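Local coordinates for protein citrinin polyketide synthase (Monascus purpureus, PDB 5MPT) that builds the polyketide precursor of the mycotoxin citrinin from malonyl units and presumably an acetyl starter, this chain being its S-adenosylmethionine-dependent C-methyltransferase domain, at residues A[24-37]-A[181-193]. Numbering follows the deposited sequence.
Sequences AKEATDDFILNGQL and PINAVWIQQAEFF
The Phe31 ring lies against CA, CB and CG of Gln189 on the helix 181-193. Gln189 CA sits over one face, 3.8 Å from the ring centroid and 15° off the ring normal, a CH-pi geometry. Gln189, Phe192, Gln188 and Val185 surround the ring, a knob in a hole. At its far end Phe31 CZ touches Phe192 CB at 3.5 Å; the two rings meet obliquely, planes 40° apart.

Gln189 then runs on past the ring. With CG anti to the backbone N (chi1 -177°) and chi2 also extended, its amide reaches the break between helices 14-26 and 28-34. There NE2 donates to Ala24 O and to Thr28 OG1, both at 2.9 Å from NE2 and both close to the amide plane. Ala24 O receives NE2 from above its carbonyl plane, whereas Ala27 N approaches from the opposite face. Thr28 OG1 itself donates to Lys25 O, so one hydroxyl links the amide to the preceding turn. Gln189 OE1 is buried and has no partner in the model.

The contact joins the N-terminal helices to the helix 181-198, which also packs on strands 309-316 and 375-381 of the Rossmann-like methyltransferase sheet, Ala190 and Phe193 both touching Leu312.

Beyond Phe31, a Schellman motif ends helix 28-34 and turns Leu37 inward: Leu37 N bonds to Ile32 O and Gln36 N to Leu33 O, with Gln36, the C-prime residue, at positive phi. Leu37 splits its methyls: CD1 lies over the first turn, 3.6 Å from Ile182 N, while CD2 meets Trp186 CH2, also at 3.6 Å. Val185 CG1 meets Ile32 CG1 at 4.0 Å and covers the centre of one Trp186 ring face, while Val185 CG2 lies 3.9 Å from Leu37 CB.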
loop_
_atom_site.group_PDB
_atom_site.type_symbol
_atom_site.label_atom_id
_atom_site.label_comp_id
_atom_site.label_asym_id
_atom_site.label_seq_id
_atom_site.Cartn_x
_atom_site.Cartn_y
_atom_site.Cartn_z
ATOM N N ALA A 24 -12.411 13.951 9.719
ATOM C CA ALA A 24 -11.576 12.761 9.708
ATOM C C ALA A 24 -10.102 13.139 9.822
ATOM O O ALA A 24 -9.355 12.579 10.650
ATOM C CB ALA A 24 -11.876 11.957 8.437
ATOM N N LYS A 25 -9.700 14.164 9.064
ATOM C CA LYS A 25 -8.315 14.623 9.035
ATOM C C LYS A 25 -7.838 15.000 10.430
ATOM O O LYS A 25 -6.734 14.627 10.841
ATOM C CB LYS A 25 -8.197 15.823 8.084
ATOM C CG LYS A 25 -6.775 16.411 7.987
ATOM C CD LYS A 25 -6.721 17.493 6.914
ATOM C CE LYS A 25 -5.354 18.122 6.822
ATOM N NZ LYS A 25 -5.321 19.203 5.820
ATOM N N GLU A 26 -8.641 15.767 11.161
ATOM C CA GLU A 26 -8.197 16.195 12.486
ATOM C C GLU A 26 -8.070 15.045 13.474
ATOM O O GLU A 26 -7.411 15.216 14.489
ATOM C CB GLU A 26 -9.140 17.265 13.023
ATOM C CG GLU A 26 -9.048 18.527 12.175
ATOM C CD GLU A 26 -10.005 19.639 12.568
ATOM O OE1 GLU A 26 -10.842 19.448 13.479
ATOM O OE2 GLU A 26 -9.904 20.719 11.939
ATOM N N ALA A 27 -8.662 13.887 13.195
ATOM C CA ALA A 27 -8.601 12.730 14.074
ATOM C C ALA A 27 -7.499 11.746 13.679
ATOM O O ALA A 27 -7.461 10.646 14.233
ATOM C CB ALA A 27 -9.942 12.000 14.062
ATOM N N THR A 28 -6.631 12.100 12.725
ATOM C CA THR A 28 -5.618 11.159 12.232
ATOM C C THR A 28 -4.798 10.534 13.367
ATOM O O THR A 28 -4.675 9.310 13.444
ATOM C CB THR A 28 -4.690 11.841 11.204
ATOM O OG1 THR A 28 -5.468 12.361 10.122
ATOM C CG2 THR A 28 -3.693 10.853 10.616
ATOM N N ASP A 29 -4.233 11.362 14.250
ATOM C CA ASP A 29 -3.432 10.858 15.369
ATOM C C ASP A 29 -4.254 9.985 16.304
ATOM O O ASP A 29 -3.753 8.992 16.845
ATOM C CB ASP A 29 -2.838 12.011 16.150
ATOM C CG ASP A 29 -1.708 12.689 15.437
ATOM O OD1 ASP A 29 -0.992 12.010 14.680
ATOM O OD2 ASP A 29 -1.496 13.896 15.659
ATOM N N ASP A 30 -5.531 10.321 16.473
ATOM C CA ASP A 30 -6.430 9.476 17.246
ATOM C C ASP A 30 -6.582 8.103 16.625
ATOM O O ASP A 30 -6.645 7.104 17.348
ATOM C CB ASP A 30 -7.823 10.107 17.361
ATOM C CG ASP A 30 -7.836 11.446 18.125
ATOM O OD1 ASP A 30 -7.539 11.459 19.331
ATOM O OD2 ASP A 30 -8.207 12.481 17.529
ATOM N N PHE A 31 -6.720 8.028 15.287
ATOM C CA PHE A 31 -6.842 6.715 14.657
ATOM C C PHE A 31 -5.558 5.908 14.802
ATOM O O PHE A 31 -5.614 4.700 15.033
ATOM C CB PHE A 31 -7.241 6.841 13.165
ATOM C CG PHE A 31 -8.700 7.097 12.971
ATOM C CD1 PHE A 31 -9.595 6.046 12.970
ATOM C CD2 PHE A 31 -9.183 8.375 12.944
ATOM C CE1 PHE A 31 -10.900 6.255 12.883
ATOM C CE2 PHE A 31 -10.531 8.596 12.832
ATOM C CZ PHE A 31 -11.386 7.526 12.803
ATOM N N ILE A 32 -4.401 6.576 14.723
ATOM C CA ILE A 32 -3.110 5.909 14.857
ATOM C C ILE A 32 -2.969 5.301 16.250
ATOM O O ILE A 32 -2.572 4.141 16.409
ATOM C CB ILE A 32 -1.993 6.922 14.541
ATOM C CG1 ILE A 32 -1.983 7.231 13.042
ATOM C CG2 ILE A 32 -0.624 6.401 14.990
ATOM C CD1 ILE A 32 -1.168 8.438 12.703
ATOM N N LEU A 33 -3.300 6.076 17.286
ATOM C CA LEU A 33 -3.213 5.562 18.649
ATOM C C LEU A 33 -4.227 4.445 18.889
ATOM O O LEU A 33 -3.881 3.381 19.420
ATOM C CB LEU A 33 -3.418 6.698 19.650
ATOM C CG LEU A 33 -3.238 6.336 21.128
ATOM C CD1 LEU A 33 -1.832 5.968 21.518
ATOM C CD2 LEU A 33 -3.757 7.539 21.948
ATOM N N ASN A 34 -5.490 4.679 18.539
ATOM C CA ASN A 34 -6.528 3.684 18.787
ATOM C C ASN A 34 -6.235 2.378 18.075
ATOM O O ASN A 34 -6.477 1.287 18.610
ATOM C CB ASN A 34 -7.879 4.242 18.356
ATOM C CG ASN A 34 -8.897 3.151 18.092
ATOM O OD1 ASN A 34 -8.993 2.623 16.972
ATOM N ND2 ASN A 34 -9.665 2.802 19.123
ATOM N N GLY A 35 -5.742 2.471 16.863
ATOM C CA GLY A 35 -5.461 1.303 16.063
ATOM C C GLY A 35 -4.179 0.604 16.380
ATOM O O GLY A 35 -3.836 -0.308 15.635
ATOM N N GLN A 36 -3.498 0.994 17.454
ATOM C CA GLN A 36 -2.311 0.317 17.952
ATOM C C GLN A 36 -1.105 0.473 17.021
ATOM O O GLN A 36 -0.216 -0.381 17.001
ATOM C CB GLN A 36 -2.605 -1.164 18.222
ATOM C CG GLN A 36 -3.739 -1.374 19.223
ATOM C CD GLN A 36 -3.546 -0.569 20.513
ATOM O OE1 GLN A 36 -2.594 -0.793 21.243
ATOM N NE2 GLN A 36 -4.451 0.393 20.778
ATOM N N LEU A 37 -1.048 1.594 16.305
ATOM C CA LEU A 37 0.082 2.005 15.490
ATOM C C LEU A 37 0.950 3.073 16.160
ATOM O O LEU A 37 1.930 3.519 15.569
ATOM C CB LEU A 37 -0.438 2.523 14.129
ATOM C CG LEU A 37 0.559 2.434 12.954
ATOM C CD1 LEU A 37 0.880 0.990 12.620
ATOM C CD2 LEU A 37 -0.063 3.202 11.771
ATOM N N PRO A 181 -2.378 -3.115 11.682
ATOM C CA PRO A 181 -2.623 -1.689 11.925
ATOM C C PRO A 181 -2.030 -0.760 10.872
ATOM O O PRO A 181 -2.650 0.246 10.537
ATOM C CB PRO A 181 -1.996 -1.482 13.316
ATOM C CG PRO A 181 -2.231 -2.765 13.999
ATOM C CD PRO A 181 -1.946 -3.808 12.912
ATOM N N ILE A 182 -0.867 -1.087 10.300
ATOM C CA ILE A 182 -0.233 -0.181 9.346
ATOM C C ILE A 182 -1.153 0.109 8.165
ATOM O O ILE A 182 -1.054 1.169 7.538
ATOM C CB ILE A 182 1.116 -0.774 8.873
ATOM C CG1 ILE A 182 1.891 0.196 7.976
ATOM C CG2 ILE A 182 0.915 -2.066 8.062
ATOM C CD1 ILE A 182 2.296 1.463 8.627
ATOM N N ASN A 183 -2.068 -0.810 7.852
ATOM C CA ASN A 183 -3.121 -0.567 6.875
ATOM C C ASN A 183 -4.489 -0.294 7.502
ATOM O O ASN A 183 -5.234 0.546 6.996
ATOM C CB ASN A 183 -3.243 -1.759 5.943
ATOM C CG ASN A 183 -2.140 -1.793 4.922
ATOM O OD1 ASN A 183 -1.873 -0.812 4.235
ATOM N ND2 ASN A 183 -1.459 -2.908 4.845
ATOM N N ALA A 184 -4.858 -1.023 8.549
ATOM C CA ALA A 184 -6.204 -0.901 9.112
ATOM C C ALA A 184 -6.484 0.491 9.647
ATOM O O ALA A 184 -7.625 0.951 9.589
ATOM C CB ALA A 184 -6.419 -1.939 10.204
ATOM N N VAL A 185 -5.468 1.188 10.143
ATOM C CA VAL A 185 -5.683 2.503 10.745
ATOM C C VAL A 185 -6.406 3.415 9.761
ATOM O O VAL A 185 -7.437 4.034 10.082
ATOM C CB VAL A 185 -4.333 3.100 11.186
ATOM C CG1 VAL A 185 -4.380 4.654 11.171
ATOM C CG2 VAL A 185 -3.978 2.567 12.545
ATOM N N TRP A 186 -5.867 3.523 8.550
ATOM C CA TRP A 186 -6.411 4.468 7.586
ATOM C C TRP A 186 -7.675 3.960 6.908
ATOM O O TRP A 186 -8.499 4.776 6.495
ATOM C CB TRP A 186 -5.345 4.818 6.543
ATOM C CG TRP A 186 -4.327 5.729 7.136
ATOM C CD1 TRP A 186 -4.435 7.078 7.314
ATOM C CD2 TRP A 186 -3.066 5.349 7.697
ATOM N NE1 TRP A 186 -3.314 7.570 7.938
ATOM C CE2 TRP A 186 -2.453 6.532 8.170
ATOM C CE3 TRP A 186 -2.375 4.136 7.803
ATOM C CZ2 TRP A 186 -1.215 6.532 8.771
ATOM C CZ3 TRP A 186 -1.166 4.143 8.409
ATOM C CH2 TRP A 186 -0.580 5.339 8.868
ATOM N N ILE A 187 -7.872 2.642 6.854
ATOM C CA ILE A 187 -9.153 2.095 6.423
ATOM C C ILE A 187 -10.230 2.452 7.430
ATOM O O ILE A 187 -11.329 2.873 7.071
ATOM C CB ILE A 187 -9.043 0.569 6.215
ATOM C CG1 ILE A 187 -8.027 0.244 5.104
ATOM C CG2 ILE A 187 -10.411 -0.008 5.867
ATOM C CD1 ILE A 187 -7.743 -1.277 4.904
ATOM N N GLN A 188 -9.919 2.300 8.720
ATOM C CA GLN A 188 -10.870 2.691 9.747
ATOM C C GLN A 188 -11.163 4.176 9.662
ATOM O O GLN A 188 -12.301 4.595 9.837
ATOM C CB GLN A 188 -10.307 2.300 11.119
ATOM C CG GLN A 188 -11.281 2.415 12.248
ATOM C CD GLN A 188 -12.293 1.285 12.282
ATOM O OE1 GLN A 188 -11.923 0.106 12.308
ATOM N NE2 GLN A 188 -13.590 1.642 12.280
ATOM N N GLN A 189 -10.150 4.990 9.396
ATOM C CA GLN A 189 -10.368 6.425 9.260
ATOM C C GLN A 189 -11.244 6.738 8.047
ATOM O O GLN A 189 -12.097 7.630 8.093
ATOM C CB GLN A 189 -9.010 7.124 9.178
ATOM C CG GLN A 189 -9.130 8.623 9.116
ATOM C CD GLN A 189 -7.786 9.289 8.981
ATOM O OE1 GLN A 189 -6.870 8.712 8.427
ATOM N NE2 GLN A 189 -7.661 10.518 9.482
ATOM N N ALA A 190 -11.076 5.983 6.968
ATOM C CA ALA A 190 -11.928 6.174 5.814
ATOM C C ALA A 190 -13.365 5.806 6.127
ATOM O O ALA A 190 -14.285 6.467 5.628
ATOM C CB ALA A 190 -11.383 5.368 4.618
ATOM N N GLU A 191 -13.590 4.751 6.920
ATOM C CA GLU A 191 -14.950 4.460 7.387
ATOM C C GLU A 191 -15.572 5.667 8.079
ATOM O O GLU A 191 -16.720 6.013 7.822
ATOM C CB GLU A 191 -14.973 3.269 8.334
ATOM C CG GLU A 191 -14.501 1.958 7.729
ATOM C CD GLU A 191 -14.471 0.869 8.784
ATOM O OE1 GLU A 191 -13.365 0.331 9.038
ATOM O OE2 GLU A 191 -15.543 0.584 9.375
ATOM N N PHE A 192 -14.839 6.288 9.005
ATOM C CA PHE A 192 -15.345 7.445 9.737
ATOM C C PHE A 192 -15.678 8.595 8.793
ATOM O O PHE A 192 -16.757 9.216 8.878
ATOM C CB PHE A 192 -14.297 7.840 10.800
ATOM C CG PHE A 192 -14.655 9.044 11.586
ATOM C CD1 PHE A 192 -15.898 9.152 12.204
ATOM C CD2 PHE A 192 -13.744 10.084 11.717
ATOM C CE1 PHE A 192 -16.190 10.267 12.995
ATOM C CE2 PHE A 192 -14.051 11.217 12.466
ATOM C CZ PHE A 192 -15.268 11.305 13.108
ATOM N N PHE A 193 -14.793 8.852 7.835
ATOM C CA PHE A 193 -15.040 9.893 6.859
ATOM C C PHE A 193 -16.340 9.615 6.113
ATOM O O PHE A 193 -17.221 10.485 5.999
ATOM C CB PHE A 193 -13.862 9.981 5.891
ATOM C CG PHE A 193 -14.197 10.670 4.609
ATOM C CD1 PHE A 193 -14.556 12.010 4.599
ATOM C CD2 PHE A 193 -14.156 9.975 3.410
ATOM C CE1 PHE A 193 -14.895 12.668 3.442
ATOM C CE2 PHE A 193 -14.482 10.623 2.230
ATOM C CZ PHE A 193 -14.868 11.977 2.237
#